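PDB 1XV2: hypothetical protein, similar to alpha-acetolactate decarboxylase from Staphylococcus aureus subsp. aureus, which probably catalyses the decarboxylation of alpha-acetolactate to acetoin, as a zinc-binding member of the alpha-acetolactate decarboxylase family. Local coordinates for residues A[29-34]-A[49-54]. Sequence-based numbering, arbitrary orientation.
Sequences NELLEH and VIFLDG
Phe-51 reaches from its strand to a short helix, where its ring meets two consecutive leucines. CB of Leu-31 lies 4.0 Å from Phe-51 CZ at the far end of the ring, while CD2 of Leu-32 comes equally near to Phe-51 CD1. Both meet the ring obliquely. A long, flat, apolar residue suits this place because it spans the distance between two segments, 29-34 and 49-54, that no hydrogen bond joins. With CG anti to the carbonyl carbon (chi1 -69°), the ring is carried out from the strand to the helix.

The branched end of Leu-32 lets it touch a second neighbour besides the ring: CD2 of Leu-32 sits 3.6 Å from Gly-54 O, and its CD1 is almost as close. Asp-53 and Gly-54 form the two-residue turn of the beta-hairpin 48-52/55-59, with angles close to type I'; glycine readily adopts the positive phi (72°) needed here. CG1 of Val-49, two residues before Phe-51, covers one face of its ring, off centre.

On the helix side, Glu-30 O receives both Glu-33 N and His-34 ND1, one donor from each side of the carbonyl plane. The bond from His-34 ND1 to Glu-30 O is 3.3 Å long and runs close to the imidazole plane; His-34 also stacks on Tyr-9.

Val-49 O accepts a hydrogen bond from ND1 of His-178, a zinc ligand, so strand 48-52 reaches the metal's second shell; the Phe-51 side chain is about 11 Å from the ion. Leu-31 and Phe-51 both continue onto Ile-79 of strand 77-80. Helix 28-32 thus packs against the mixed seven-stranded sheet, while Ile-50 and Leu-52 of strand 48-52 meet Val-159 of strand 154-163.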
# COMPACT_ATOMS: atom_id res chain seq x y z
N ASN A 29 10.68 16.45 11.55
CA ASN A 29 11.66 15.72 12.35
C ASN A 29 11.31 14.23 12.43
O ASN A 29 12.19 13.37 12.37
CB ASN A 29 11.74 16.30 13.77
CG ASN A 29 12.47 17.63 13.82
OD1 ASN A 29 12.42 18.34 14.83
ND2 ASN A 29 13.15 17.99 12.74
N GLU A 30 10.02 13.93 12.56
CA GLU A 30 9.58 12.55 12.65
C GLU A 30 9.84 11.82 11.32
O GLU A 30 10.21 10.65 11.31
CB GLU A 30 8.08 12.48 12.99
CG GLU A 30 7.73 13.25 14.26
CD GLU A 30 6.26 13.15 14.63
OE1 GLU A 30 5.40 13.29 13.73
OE2 GLU A 30 5.97 12.95 15.83
N LEU A 31 9.65 12.53 10.21
CA LEU A 31 9.89 11.94 8.90
C LEU A 31 11.38 11.66 8.69
O LEU A 31 11.75 10.60 8.18
CB LEU A 31 9.38 12.89 7.80
CG LEU A 31 8.04 12.51 7.17
CD1 LEU A 31 8.21 11.26 6.33
CD2 LEU A 31 6.99 12.30 8.25
N LEU A 32 12.22 12.60 9.10
CA LEU A 32 13.66 12.45 8.95
C LEU A 32 14.19 11.23 9.70
O LEU A 32 15.26 10.73 9.39
CB LEU A 32 14.37 13.71 9.44
CG LEU A 32 14.33 14.88 8.44
CD1 LEU A 32 15.01 16.10 9.04
CD2 LEU A 32 15.04 14.45 7.15
N GLU A 33 13.42 10.76 10.68
CA GLU A 33 13.83 9.58 11.43
C GLU A 33 13.80 8.36 10.52
O GLU A 33 14.50 7.37 10.77
CB GLU A 33 12.90 9.35 12.63
CG GLU A 33 13.08 10.32 13.79
CD GLU A 33 14.48 10.29 14.38
OE1 GLU A 33 15.40 10.88 13.77
OE2 GLU A 33 14.67 9.66 15.44
N HIS A 34 12.99 8.42 9.46
CA HIS A 34 12.87 7.31 8.53
C HIS A 34 13.67 7.47 7.23
O HIS A 34 13.70 6.55 6.42
CB HIS A 34 11.40 7.07 8.17
CG HIS A 34 10.55 6.65 9.33
ND1 HIS A 34 10.00 7.55 10.21
CD2 HIS A 34 10.16 5.42 9.75
CE1 HIS A 34 9.30 6.89 11.12
NE2 HIS A 34 9.38 5.60 10.86
N VAL A 49 8.09 20.11 -0.38
CA VAL A 49 9.16 19.70 0.52
C VAL A 49 10.11 18.78 -0.22
O VAL A 49 9.68 17.86 -0.92
CB VAL A 49 8.61 18.95 1.75
CG1 VAL A 49 9.77 18.49 2.63
CG2 VAL A 49 7.68 19.86 2.54
N ILE A 50 11.40 19.04 -0.10
CA ILE A 50 12.41 18.19 -0.73
C ILE A 50 13.37 17.72 0.36
O ILE A 50 14.03 18.54 1.01
CB ILE A 50 13.25 18.94 -1.80
CG1 ILE A 50 12.34 19.57 -2.85
CG2 ILE A 50 14.21 17.96 -2.47
CD1 ILE A 50 11.75 20.91 -2.43
N PHE A 51 13.42 16.41 0.58
CA PHE A 51 14.34 15.85 1.57
C PHE A 51 15.62 15.54 0.81
O PHE A 51 15.64 14.66 -0.06
CB PHE A 51 13.77 14.58 2.19
CG PHE A 51 12.57 14.81 3.07
CD1 PHE A 51 12.66 15.62 4.19
CD2 PHE A 51 11.35 14.20 2.78
CE1 PHE A 51 11.55 15.82 5.02
CE2 PHE A 51 10.24 14.40 3.60
CZ PHE A 51 10.34 15.21 4.72
N LEU A 52 16.68 16.28 1.11
CA LEU A 52 17.95 16.10 0.43
C LEU A 52 19.13 16.07 1.39
O LEU A 52 19.37 17.03 2.12
CB LEU A 52 18.14 17.22 -0.60
CG LEU A 52 19.31 17.08 -1.57
CD1 LEU A 52 19.14 15.82 -2.41
CD2 LEU A 52 19.37 18.32 -2.46
N ASP A 53 19.88 14.97 1.37
CA ASP A 53 21.03 14.81 2.24
C ASP A 53 20.68 15.02 3.71
O ASP A 53 21.38 15.74 4.43
CB ASP A 53 22.14 15.79 1.84
CG ASP A 53 22.69 15.53 0.45
OD1 ASP A 53 23.09 14.39 0.16
OD2 ASP A 53 22.73 16.49 -0.35
N GLY A 54 19.58 14.42 4.15
CA GLY A 54 19.16 14.55 5.54
C GLY A 54 18.60 15.90 5.93
O GLY A 54 18.19 16.10 7.07